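Local coordinates for protein glycosyl hyrolase, family 3 (Deinococcus radiodurans, PDB 3TEV) that probably hydrolyses O-glycosidic bonds, as expected of a family 3 glycoside hydrolase built on a TIM-barrel-type domain, at residues His179-Gly184 with Met223-Val228; Ser97-Gly102 with Ile145-Tyr150; Ala238-Arg243 with Val280-Ala285; Trp128-Val133 with Ala174-His179. All coordinates share one frame; numbering follows the deposited sequence.

Contact 1: residues His179-Gly184 with Met223-Val228; sequences HFPGHG and MTAHIV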
loop_
_atom_site.group_PDB
_atom_site.type_symbol
_atom_site.label_atom_id
_atom_site.label_comp_id
_atom_site.label_asym_id
_atom_site.label_seq_id
_atom_site.Cartn_x
_atom_site.Cartn_y
_atom_site.Cartn_z
ATOM N N HIS A 179 -2.268 -5.278 -6.430
ATOM C CA HIS A 179 -2.133 -3.825 -6.700
ATOM C C HIS A 179 -3.339 -3.343 -7.487
ATOM O O HIS A 179 -3.474 -3.638 -8.676
ATOM C CB HIS A 179 -0.907 -3.535 -7.556
ATOM C CG HIS A 179 0.339 -4.182 -7.066
ATOM N ND1 HIS A 179 0.528 -5.549 -7.105
ATOM C CD2 HIS A 179 1.473 -3.653 -6.540
ATOM C CE1 HIS A 179 1.726 -5.835 -6.618
ATOM N NE2 HIS A 179 2.318 -4.703 -6.265
ATOM N N PHE A 180 -4.197 -2.585 -6.838
ATOM C CA PHE A 180 -5.425 -2.154 -7.447
ATOM C C PHE A 180 -5.156 -1.208 -8.634
ATOM O O PHE A 180 -4.350 -0.296 -8.523
ATOM C CB PHE A 180 -6.265 -1.470 -6.381
ATOM C CG PHE A 180 -7.593 -1.045 -6.857
ATOM C CD1 PHE A 180 -8.650 -1.951 -6.889
ATOM C CD2 PHE A 180 -7.795 0.259 -7.289
ATOM C CE1 PHE A 180 -9.889 -1.553 -7.340
ATOM C CE2 PHE A 180 -9.021 0.659 -7.749
ATOM C CZ PHE A 180 -10.074 -0.243 -7.780
ATOM N N PRO A 181 -5.865 -1.393 -9.757
ATOM C CA PRO A 181 -6.964 -2.317 -9.992
ATOM C C PRO A 181 -6.613 -3.713 -10.540
ATOM O O PRO A 181 -7.519 -4.402 -11.008
ATOM C CB PRO A 181 -7.848 -1.565 -11.005
ATOM C CG PRO A 181 -7.205 -0.279 -11.272
ATOM C CD PRO A 181 -5.796 -0.363 -10.802
ATOM N N GLY A 182 -5.344 -4.130 -10.481
ATOM C CA GLY A 182 -4.947 -5.500 -10.843
ATOM C C GLY A 182 -3.786 -5.527 -11.814
ATOM O O GLY A 182 -3.923 -5.066 -12.959
ATOM N N HIS A 183 -2.656 -6.089 -11.367
ATOM C CA HIS A 183 -1.382 -6.084 -12.112
ATOM C C HIS A 183 -1.197 -7.323 -12.972
ATOM O O HIS A 183 -0.165 -7.467 -13.653
ATOM C CB HIS A 183 -0.201 -6.029 -11.144
ATOM C CG HIS A 183 0.935 -5.171 -11.619
ATOM N ND1 HIS A 183 1.621 -5.412 -12.796
ATOM C CD2 HIS A 183 1.509 -4.067 -11.068
ATOM C CE1 HIS A 183 2.561 -4.492 -12.956
ATOM N NE2 HIS A 183 2.514 -3.664 -11.923
ATOM N N GLY A 184 -2.176 -8.221 -12.932
ATOM C CA GLY A 184 -2.013 -9.541 -13.520
ATOM C C GLY A 184 -1.640 -9.642 -14.994
ATOM O O GLY A 184 -0.897 -10.544 -15.382
HETATM N N MSE A 223 -3.434 -0.868 -1.909
HETATM C CA MSE A 223 -2.331 -0.222 -2.587
HETATM C C MSE A 223 -2.614 -0.175 -4.077
HETATM O O MSE A 223 -2.978 -1.206 -4.682
HETATM C CB MSE A 223 -1.034 -0.956 -2.350
HETATM C CG MSE A 223 0.191 -0.204 -2.887
HETATM SE SE MSE A 223 1.638 -1.432 -3.126
HETATM C CE MSE A 223 3.085 -0.443 -2.417
ATOM N N THR A 224 -2.453 1.012 -4.665
ATOM C CA THR A 224 -2.762 1.203 -6.074
ATOM C C THR A 224 -1.570 0.956 -6.975
ATOM O O THR A 224 -0.425 1.137 -6.586
ATOM C CB THR A 224 -3.116 2.638 -6.359
ATOM O OG1 THR A 224 -1.907 3.411 -6.233
ATOM C CG2 THR A 224 -4.130 3.125 -5.390
ATOM N N ALA A 225 -1.875 0.665 -8.217
ATOM C CA ALA A 225 -0.926 0.324 -9.255
ATOM C C ALA A 225 -0.669 1.500 -10.213
ATOM O O ALA A 225 -1.611 2.152 -10.640
ATOM C CB ALA A 225 -1.561 -0.824 -10.046
ATOM N N HIS A 226 0.588 1.724 -10.594
ATOM C CA HIS A 226 0.921 2.693 -11.641
ATOM C C HIS A 226 0.580 2.115 -13.024
ATOM O O HIS A 226 1.451 1.962 -13.860
ATOM C CB HIS A 226 2.415 3.054 -11.620
ATOM C CG HIS A 226 2.923 3.551 -10.305
ATOM N ND1 HIS A 226 2.223 4.445 -9.513
ATOM C CD2 HIS A 226 4.091 3.309 -9.659
ATOM C CE1 HIS A 226 2.928 4.705 -8.427
ATOM N NE2 HIS A 226 4.066 4.033 -8.493
ATOM N N ILE A 227 -0.682 1.790 -13.261
ATOM C CA ILE A 227 -1.077 1.166 -14.518
ATOM C C ILE A 227 -2.213 1.953 -15.148
ATOM O O ILE A 227 -3.099 2.428 -14.449
ATOM C CB ILE A 227 -1.528 -0.298 -14.275
ATOM C CG1 ILE A 227 -0.388 -1.107 -13.644
ATOM C CG2 ILE A 227 -2.040 -0.966 -15.577
ATOM C CD1 ILE A 227 -0.882 -2.386 -12.954
ATOM N N VAL A 228 -2.173 2.093 -16.466
ATOM C CA VAL A 228 -3.214 2.801 -17.197
ATOM C C VAL A 228 -4.243 1.770 -17.672
ATOM O O VAL A 228 -3.888 0.823 -18.390
ATOM C CB VAL A 228 -2.628 3.624 -18.413
ATOM C CG1 VAL A 228 -3.718 4.411 -19.116
ATOM C CG2 VAL A 228 -1.521 4.581 -17.957
#
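F180 meets T224 as a parallel bridge in which both backbone polar groups of F180 are used. Its N donates to O of M223 (2.8 Å); its O accepts from N of A225 (2.7 Å). The two bonds flank T224. Several further polar atoms have partners outside this bridge: H179 O takes a weak bond from G182 N, G182 O meets Y229 OH, and the two carboxylate oxygens of D135 take H179 ND1 and H183 N. H226, turned from the contact, bonds S263 and T239.

Packing fills in around this frame. CB of A225 lies 3.7 Å from CB of H179, and SE of M223 stands obliquely to the H179 ring, 4.1 Å from CD2. With CG anti to its backbone N (chi1 -177°), F180 sends its ring off toward helix 242-252. The tip of I227, CD1, sits over one face of the H183 imidazole, 3.6 Å from the centroid and 16° off the normal. An alanine in place of H183 would probably leave I227 CD1 without its flat cover and open a gap beside it. The cis peptides before H179 and P181, in the sequence K-H-F-P-G-H-G, match the signature loop that follows a barrel strand in family 3 glycosidases and borders the probable substrate pocket.

Contact 2: residues Ser97-Gly102 with Ile145-Tyr150; sequences SAMSLG and IGDRAY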
loop_
_atom_site.group_PDB
_atom_site.type_symbol
_atom_site.label_atom_id
_atom_site.label_comp_id
_atom_site.label_asym_id
_atom_site.label_seq_id
_atom_site.Cartn_x
_atom_site.Cartn_y
_atom_site.Cartn_z
ATOM N N SER A 97 4.864 -20.001 -0.997
ATOM C CA SER A 97 4.372 -19.090 -2.034
ATOM C C SER A 97 2.839 -19.040 -2.135
ATOM O O SER A 97 2.144 -19.923 -1.638
ATOM C CB SER A 97 4.979 -19.444 -3.394
ATOM O OG SER A 97 4.218 -20.447 -4.035
ATOM N N ALA A 98 2.328 -17.998 -2.790
ATOM C CA ALA A 98 0.887 -17.838 -2.997
ATOM C C ALA A 98 0.354 -18.845 -4.010
ATOM O O ALA A 98 -0.787 -19.277 -3.916
ATOM C CB ALA A 98 0.557 -16.419 -3.433
HETATM N N MSE A 99 1.188 -19.203 -4.978
HETATM C CA MSE A 99 0.823 -20.179 -5.989
HETATM C C MSE A 99 0.632 -21.544 -5.324
HETATM O O MSE A 99 -0.380 -22.203 -5.559
HETATM C CB MSE A 99 1.893 -20.239 -7.073
HETATM C CG MSE A 99 1.372 -20.475 -8.479
HETATM SE SE MSE A 99 2.845 -20.981 -9.671
HETATM C CE MSE A 99 2.437 -19.797 -11.176
ATOM N N SER A 100 1.594 -21.930 -4.481
ATOM C CA SER A 100 1.543 -23.161 -3.671
ATOM C C SER A 100 0.243 -23.302 -2.895
ATOM O O SER A 100 -0.453 -24.322 -3.007
ATOM C CB SER A 100 2.688 -23.183 -2.659
ATOM O OG SER A 100 3.907 -23.462 -3.296
ATOM N N LEU A 101 -0.048 -22.285 -2.085
ATOM C CA LEU A 101 -1.267 -22.240 -1.300
ATOM C C LEU A 101 -2.497 -22.289 -2.203
ATOM O O LEU A 101 -3.403 -23.083 -1.961
ATOM C CB LEU A 101 -1.307 -20.992 -0.409
ATOM C CG LEU A 101 -0.264 -20.902 0.712
ATOM C CD1 LEU A 101 -0.264 -19.497 1.379
ATOM C CD2 LEU A 101 -0.425 -22.024 1.741
ATOM N N GLY A 102 -2.519 -21.451 -3.242
ATOM C CA GLY A 102 -3.594 -21.480 -4.237
ATOM C C GLY A 102 -3.865 -22.886 -4.769
ATOM O O GLY A 102 -5.021 -23.283 -4.950
ATOM N N ILE A 145 3.158 -11.413 -12.602
ATOM C CA ILE A 145 3.138 -11.634 -11.160
ATOM C C ILE A 145 3.659 -13.034 -10.809
ATOM O O ILE A 145 4.506 -13.178 -9.918
ATOM C CB ILE A 145 1.725 -11.323 -10.570
ATOM C CG1 ILE A 145 1.337 -9.848 -10.826
ATOM C CG2 ILE A 145 1.632 -11.688 -9.078
ATOM C CD1 ILE A 145 2.389 -8.758 -10.387
ATOM N N GLY A 146 3.170 -14.047 -11.527
ATOM C CA GLY A 146 3.692 -15.422 -11.427
ATOM C C GLY A 146 3.423 -16.124 -10.105
ATOM O O GLY A 146 2.265 -16.294 -9.716
ATOM N N ASP A 147 4.507 -16.530 -9.432
ATOM C CA ASP A 147 4.486 -17.190 -8.105
ATOM C C ASP A 147 3.644 -16.483 -7.042
ATOM O O ASP A 147 3.056 -17.122 -6.161
ATOM C CB ASP A 147 5.909 -17.262 -7.541
ATOM C CG ASP A 147 6.789 -18.197 -8.305
ATOM O OD1 ASP A 147 6.276 -19.228 -8.804
ATOM O OD2 ASP A 147 8.005 -17.904 -8.397
ATOM N N ARG A 148 3.629 -15.158 -7.126
ATOM C CA ARG A 148 3.112 -14.301 -6.071
ATOM C C ARG A 148 1.584 -14.159 -6.080
ATOM O O ARG A 148 1.012 -13.631 -5.130
ATOM C CB ARG A 148 3.797 -12.931 -6.133
ATOM C CG ARG A 148 5.334 -12.985 -6.127
ATOM C CD ARG A 148 5.927 -11.635 -6.525
ATOM N NE ARG A 148 5.231 -10.545 -5.835
ATOM C CZ ARG A 148 5.232 -9.263 -6.201
ATOM N NH1 ARG A 148 4.546 -8.380 -5.482
ATOM N NH2 ARG A 148 5.903 -8.863 -7.278
ATOM N N ALA A 149 0.931 -14.627 -7.145
ATOM C CA ALA A 149 -0.538 -14.701 -7.190
ATOM C C ALA A 149 -1.016 -16.060 -6.675
ATOM O O ALA A 149 -0.274 -17.034 -6.731
ATOM C CB ALA A 149 -1.055 -14.456 -8.596
ATOM N N TYR A 150 -2.248 -16.107 -6.164
ATOM C CA TYR A 150 -2.845 -17.346 -5.651
ATOM C C TYR A 150 -3.427 -18.234 -6.748
ATOM O O TYR A 150 -3.694 -19.407 -6.504
ATOM C CB TYR A 150 -3.914 -17.048 -4.590
ATOM C CG TYR A 150 -3.351 -16.477 -3.310
ATOM C CD1 TYR A 150 -2.752 -17.306 -2.354
ATOM C CD2 TYR A 150 -3.405 -15.103 -3.052
ATOM C CE1 TYR A 150 -2.218 -16.784 -1.172
ATOM C CE2 TYR A 150 -2.867 -14.573 -1.881
ATOM C CZ TYR A 150 -2.279 -15.420 -0.944
ATOM O OH TYR A 150 -1.749 -14.896 0.222
#
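The contact is a capped helix start laid against a loop: A98 and M99, in the first turn of helix 98-104, meet the short 3-10 turn at D147-R148 and the chain running on to Y150. S97 is the N-cap. Its OG lies between the backbone N and the carbonyl carbon (chi1 86°), where it accepts from S100 N at 3.0 Å in a nearly straight bond. One N-H of that turn is taken across the contact: M99 N donates to D147 O (3.0 Å) at a bent 136°.

The methyl of A98 rests on a face of the Y150 ring, CB 3.6 Å from the centroid and 15° off the normal, while L101 CD1 comes to the ring edge. O of A98, already bonded by G102 N, also receives CA of Y150 at 3.3 Å. CA of G102 is 3.1 Å from O of Y150; a beta carbon there would collide with that oxygen, so the close approach depends on the glycine. At the solvent-facing rim the selenomethionine M99 brings SE to 3.9 Å from D147 OD1. A serine in place of Y150 would probably strip the A98 methyl of its ring cover and leave a gap between helices. That ring also touches T110 and N114 of helix 107-124, H160 and A164 of helix 154-169, and P132, while G102 O bonds R156 of helix 154-169.

Contact 3: residues Ala238-Arg243 with Val280-Ala285; sequences ATLSPR and VRALRA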
loop_
_atom_site.group_PDB
_atom_site.type_symbol
_atom_site.label_atom_id
_atom_site.label_comp_id
_atom_site.label_asym_id
_atom_site.label_seq_id
_atom_site.Cartn_x
_atom_site.Cartn_y
_atom_site.Cartn_z
ATOM N N ALA A 238 -3.571 4.545 -12.577
ATOM C CA ALA A 238 -4.539 4.453 -11.475
ATOM C C ALA A 238 -4.178 5.317 -10.253
ATOM O O ALA A 238 -5.047 5.994 -9.669
ATOM C CB ALA A 238 -4.738 3.028 -11.072
ATOM N N THR A 239 -2.890 5.321 -9.900
ATOM C CA THR A 239 -2.401 6.046 -8.733
ATOM C C THR A 239 -2.613 7.553 -8.871
ATOM O O THR A 239 -2.596 8.278 -7.870
ATOM C CB THR A 239 -0.891 5.802 -8.535
ATOM O OG1 THR A 239 -0.239 6.086 -9.770
ATOM C CG2 THR A 239 -0.611 4.350 -8.248
ATOM N N LEU A 240 -2.802 8.033 -10.101
ATOM C CA LEU A 240 -2.984 9.480 -10.327
ATOM C C LEU A 240 -4.341 9.796 -10.945
ATOM O O LEU A 240 -4.539 10.881 -11.503
ATOM C CB LEU A 240 -1.868 10.025 -11.232
ATOM C CG LEU A 240 -0.412 9.783 -10.794
ATOM C CD1 LEU A 240 0.571 10.196 -11.902
ATOM C CD2 LEU A 240 -0.057 10.465 -9.442
ATOM N N SER A 241 -5.259 8.843 -10.867
ATOM C CA SER A 241 -6.538 8.935 -11.546
ATOM C C SER A 241 -7.691 9.255 -10.595
ATOM O O SER A 241 -8.112 8.401 -9.839
ATOM C CB SER A 241 -6.831 7.614 -12.258
ATOM O OG SER A 241 -8.165 7.602 -12.754
ATOM N N PRO A 242 -8.209 10.484 -10.630
ATOM C CA PRO A 242 -9.430 10.706 -9.831
ATOM C C PRO A 242 -10.602 9.800 -10.241
ATOM O O PRO A 242 -11.392 9.412 -9.372
ATOM C CB PRO A 242 -9.775 12.186 -10.078
ATOM C CG PRO A 242 -9.017 12.560 -11.318
ATOM C CD PRO A 242 -7.781 11.695 -11.361
ATOM N N ARG A 243 -10.716 9.451 -11.525
ATOM C CA ARG A 243 -11.808 8.581 -11.966
ATOM C C ARG A 243 -11.735 7.211 -11.268
ATOM O O ARG A 243 -12.772 6.624 -10.926
ATOM C CB ARG A 243 -11.825 8.416 -13.492
ATOM C CG ARG A 243 -12.163 9.709 -14.252
ATOM C CD ARG A 243 -12.232 9.516 -15.777
ATOM N NE ARG A 243 -13.237 8.507 -16.128
ATOM C CZ ARG A 243 -13.972 8.510 -17.237
ATOM N NH1 ARG A 243 -13.840 9.481 -18.140
ATOM N NH2 ARG A 243 -14.852 7.538 -17.438
ATOM N N VAL A 280 1.385 15.087 -5.073
ATOM C CA VAL A 280 0.258 15.987 -4.891
ATOM C C VAL A 280 -0.931 15.492 -5.719
ATOM O O VAL A 280 -2.061 15.424 -5.232
ATOM C CB VAL A 280 0.667 17.461 -5.209
ATOM C CG1 VAL A 280 -0.546 18.365 -5.396
ATOM C CG2 VAL A 280 1.581 17.993 -4.095
ATOM N N ARG A 281 -0.651 15.088 -6.955
ATOM C CA ARG A 281 -1.695 14.567 -7.842
ATOM C C ARG A 281 -2.345 13.288 -7.271
ATOM O O ARG A 281 -3.573 13.155 -7.321
ATOM C CB ARG A 281 -1.138 14.360 -9.256
ATOM C CG ARG A 281 -2.089 13.674 -10.248
ATOM C CD ARG A 281 -3.235 14.577 -10.819
ATOM N NE ARG A 281 -4.146 13.835 -11.709
ATOM C CZ ARG A 281 -5.087 14.391 -12.482
ATOM N NH1 ARG A 281 -5.270 15.708 -12.506
ATOM N NH2 ARG A 281 -5.853 13.625 -13.248
ATOM N N ALA A 282 -1.547 12.386 -6.683
ATOM C CA ALA A 282 -2.093 11.185 -6.044
ATOM C C ALA A 282 -3.045 11.532 -4.899
ATOM O O ALA A 282 -4.123 10.939 -4.791
ATOM C CB ALA A 282 -0.982 10.249 -5.537
ATOM N N LEU A 283 -2.643 12.479 -4.047
ATOM C CA LEU A 283 -3.465 12.845 -2.911
ATOM C C LEU A 283 -4.761 13.472 -3.421
ATOM O O LEU A 283 -5.837 13.087 -2.980
ATOM C CB LEU A 283 -2.718 13.781 -1.960
ATOM C CG LEU A 283 -1.558 13.128 -1.195
ATOM C CD1 LEU A 283 -0.622 14.207 -0.661
ATOM C CD2 LEU A 283 -2.048 12.176 -0.060
ATOM N N ARG A 284 -4.656 14.374 -4.401
ATOM C CA ARG A 284 -5.838 15.023 -4.982
ATOM C C ARG A 284 -6.771 14.001 -5.625
ATOM O O ARG A 284 -7.993 14.076 -5.452
ATOM C CB ARG A 284 -5.440 16.061 -6.033
ATOM C CG ARG A 284 -4.970 17.388 -5.492
ATOM C CD ARG A 284 -4.873 18.444 -6.614
ATOM N NE ARG A 284 -4.677 19.782 -6.058
ATOM C CZ ARG A 284 -3.685 20.601 -6.387
ATOM N NH1 ARG A 284 -2.790 20.253 -7.304
ATOM N NH2 ARG A 284 -3.599 21.786 -5.811
ATOM N N ALA A 285 -6.206 13.056 -6.378
ATOM C CA ALA A 285 -7.013 12.023 -7.032
ATOM C C ALA A 285 -7.795 11.150 -6.035
ATOM O O ALA A 285 -8.842 10.588 -6.386
ATOM C CB ALA A 285 -6.133 11.150 -7.923
#
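The corner leading into helix 242-252, made by L240, S241 and P242, packs against R281, A282 and A285 in the C-terminal turns of helix 275-285, in the outer layer of the barrel. One side-chain hydrogen bond ties the two. R281 leaves its helix with CG anti to the backbone N and then bends at chi2 (76°), which carries the guanidinium back over the corner. Its NE donates to O of L240 at 3.0 Å, with an N-H...O angle of 159°, and the oxygen lies at the edge of the guanidinium, close to its plane. NH2 passes 3.3 Å from CD of P242, the two side chains crossing at about a right angle, while the methylene CG of R281 packs on L240 CB at 3.8 Å. L240 thus takes both the NE-H, on its carbonyl, and the aliphatic stem, on its side chain, while NH2 reaches P242.

The methyls fill the rest. A285 CB points at the corner and stops 3.5 Å from N of P242, a nitrogen that, being in a proline, has no hydrogen to give. A282 CB stands 3.5 Å from O of T239 and 4.0 Å from CD2 of L240. At the end of the helix, A285 O receives CA of P242 and also accepts from OG1 of T246. S241 turns its side chain away from the interface, OG capping I244 N and meeting D233.

The alanines' small side chains are what allow backbone to approach helix so closely, with P242 CA and A285 CA 3.9 Å apart. Polarity is concentrated in the single arginine bond; the positive charge of the guanidinium would probably enhance the polarisation of the L240 carbonyl.

Contact 4: residues Trp128-Val133 with Ala174-His179; sequences WNFTPV and APCAKH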
loop_
_atom_site.group_PDB
_atom_site.type_symbol
_atom_site.label_atom_id
_atom_site.label_comp_id
_atom_site.label_asym_id
_atom_site.label_seq_id
_atom_site.Cartn_x
_atom_site.Cartn_y
_atom_site.Cartn_z
ATOM N N TRP A 128 1.464 -3.412 9.916
ATOM C CA TRP A 128 1.009 -3.347 8.538
ATOM C C TRP A 128 1.882 -4.245 7.657
ATOM O O TRP A 128 3.100 -4.126 7.663
ATOM C CB TRP A 128 1.020 -1.892 8.074
ATOM C CG TRP A 128 0.740 -1.606 6.619
ATOM C CD1 TRP A 128 1.188 -2.317 5.523
ATOM C CD2 TRP A 128 0.044 -0.463 6.087
ATOM N NE1 TRP A 128 0.781 -1.693 4.347
ATOM C CE2 TRP A 128 0.074 -0.561 4.674
ATOM C CE3 TRP A 128 -0.598 0.628 6.662
ATOM C CZ2 TRP A 128 -0.544 0.385 3.837
ATOM C CZ3 TRP A 128 -1.201 1.571 5.822
ATOM C CH2 TRP A 128 -1.179 1.433 4.435
ATOM N N ASN A 129 1.245 -5.134 6.900
ATOM C CA ASN A 129 1.933 -6.001 5.946
ATOM C C ASN A 129 1.312 -5.831 4.560
ATOM O O ASN A 129 0.081 -5.827 4.420
ATOM C CB ASN A 129 1.841 -7.466 6.389
ATOM C CG ASN A 129 2.776 -8.378 5.607
ATOM O OD1 ASN A 129 3.702 -7.910 4.933
ATOM N ND2 ASN A 129 2.549 -9.687 5.699
ATOM N N PHE A 130 2.144 -5.696 3.538
ATOM C CA PHE A 130 1.648 -5.514 2.166
ATOM C C PHE A 130 1.326 -6.853 1.492
ATOM O O PHE A 130 2.068 -7.304 0.612
ATOM C CB PHE A 130 2.665 -4.741 1.327
ATOM C CG PHE A 130 2.660 -3.270 1.567
ATOM C CD1 PHE A 130 1.646 -2.469 1.042
ATOM C CD2 PHE A 130 3.690 -2.666 2.278
ATOM C CE1 PHE A 130 1.649 -1.075 1.269
ATOM C CE2 PHE A 130 3.715 -1.282 2.499
ATOM C CZ PHE A 130 2.710 -0.478 2.006
ATOM N N THR A 131 0.274 -7.516 1.974
ATOM C CA THR A 131 -0.366 -8.686 1.342
ATOM C C THR A 131 -1.848 -8.588 1.713
ATOM O O THR A 131 -2.193 -7.860 2.647
ATOM C CB THR A 131 0.146 -10.093 1.842
ATOM O OG1 THR A 131 0.281 -10.094 3.275
ATOM C CG2 THR A 131 1.437 -10.517 1.161
ATOM N N PRO A 132 -2.725 -9.315 0.992
ATOM C CA PRO A 132 -2.392 -10.238 -0.099
ATOM C C PRO A 132 -2.284 -9.565 -1.471
ATOM O O PRO A 132 -2.886 -8.520 -1.721
ATOM C CB PRO A 132 -3.580 -11.203 -0.102
ATOM C CG PRO A 132 -4.762 -10.300 0.292
ATOM C CD PRO A 132 -4.179 -9.268 1.254
ATOM N N VAL A 133 -1.510 -10.192 -2.345
ATOM C CA VAL A 133 -1.577 -9.934 -3.759
ATOM C C VAL A 133 -2.944 -10.469 -4.211
ATOM O O VAL A 133 -3.261 -11.627 -3.959
ATOM C CB VAL A 133 -0.431 -10.692 -4.470
ATOM C CG1 VAL A 133 -0.668 -10.789 -5.990
ATOM C CG2 VAL A 133 0.916 -10.038 -4.145
ATOM N N ALA A 174 -2.655 -4.947 10.156
ATOM C CA ALA A 174 -3.391 -4.492 8.983
ATOM C C ALA A 174 -2.779 -5.139 7.754
ATOM O O ALA A 174 -1.572 -5.066 7.569
ATOM C CB ALA A 174 -3.328 -2.987 8.843
ATOM N N PRO A 175 -3.598 -5.804 6.925
ATOM C CA PRO A 175 -3.060 -6.262 5.650
ATOM C C PRO A 175 -3.374 -5.208 4.597
ATOM O O PRO A 175 -4.278 -4.403 4.792
ATOM C CB PRO A 175 -3.850 -7.548 5.400
ATOM C CG PRO A 175 -5.175 -7.279 6.019
ATOM C CD PRO A 175 -4.952 -6.340 7.175
ATOM N N CYS A 176 -2.656 -5.196 3.491
ATOM C CA CYS A 176 -2.956 -4.235 2.429
ATOM C C CYS A 176 -3.012 -4.980 1.106
ATOM O O CYS A 176 -1.996 -5.516 0.669
ATOM C CB CYS A 176 -1.891 -3.143 2.390
ATOM S SG CYS A 176 -2.147 -1.803 1.172
ATOM N N ALA A 177 -4.192 -5.036 0.493
ATOM C CA ALA A 177 -4.376 -5.702 -0.789
ATOM C C ALA A 177 -3.667 -4.915 -1.908
ATOM O O ALA A 177 -3.714 -3.682 -1.930
ATOM C CB ALA A 177 -5.855 -5.827 -1.092
ATOM N N LYS A 178 -3.016 -5.623 -2.827
ATOM C CA LYS A 178 -2.345 -4.970 -3.950
ATOM C C LYS A 178 -2.446 -5.840 -5.223
ATOM O O LYS A 178 -2.743 -7.030 -5.104
ATOM C CB LYS A 178 -0.894 -4.689 -3.584
ATOM C CG LYS A 178 -0.150 -5.901 -3.107
ATOM C CD LYS A 178 1.229 -5.552 -2.553
ATOM C CE LYS A 178 2.081 -6.817 -2.514
ATOM N NZ LYS A 178 3.336 -6.627 -1.754
ATOM N N HIS A 179 -2.268 -5.278 -6.430
ATOM C CA HIS A 179 -2.133 -3.825 -6.700
ATOM C C HIS A 179 -3.339 -3.343 -7.487
ATOM O O HIS A 179 -3.474 -3.638 -8.676
ATOM C CB HIS A 179 -0.907 -3.535 -7.556
ATOM C CG HIS A 179 0.339 -4.182 -7.066
ATOM N ND1 HIS A 179 0.528 -5.549 -7.105
ATOM C CD2 HIS A 179 1.473 -3.653 -6.540
ATOM C CE1 HIS A 179 1.726 -5.835 -6.618
ATOM N NE2 HIS A 179 2.318 -4.703 -6.265
#
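K178 NZ donates to O of F130 at 2.8 Å, the ammonium tilted 28° from the carbonyl plane. Its first torsion (54°) sets CG between backbone N and carbonyl carbon, and the extended chain beyond runs to F130; D80 is a second, long and weak ionic partner. Two good backbone bonds frame this: N129 N to A174 O (2.9 Å) and K178 N to P132 O (3.1 Å). Between N129 and V133, a span holding the inverse gamma turn at F130 and the cis peptide before P132, the register shifts by one residue. C176 N makes two weak bonds, to N129 O at 3.0 Å and to T131 O at 2.8 Å.

Around C176 the packing is aromatic. Its CB approaches W128 NE1 at 3.6 Å, and SG lies obliquely to both the W128 and F130 rings, 3.8 Å from CZ2 of W128. NE1 of W128 also stands 3.1 Å above the F130 ring plane, over its centre. Further along, V133 CG2 touches CE of K178, and P175 CB meets T131 O.

The chemistry implies a broken parallel strand pair whose gap is bridged by a buried lysine: its tip satisfies the F130 carbonyl in the irregular part of the pair.

Contacts 4 and 1 occupy successive interfaces of one parallel sheet (128-129, 174-180, 221-224). They share H179, their centres lie about 13 Å apart, and M223 N bonds A177 O (2.8 Å), joining strand 221-224 to strand 174-180. Contact 3 adjoins contact 1 just past strand 221-224: A238 N donates to I227 O at 2.9 Å. Contact 2 lies on the other flank, its centre about 14 Å from contact 4, with Y150 CE2 3.9 Å from P132 CB, and I145 CD1 reaches H183 CB at 3.8 Å. Contacts 2 and 3 are remote, about 29 Å between centres. The signature loop of contact 1, next to D135 and D262, marks the probable substrate-binding side of the barrel.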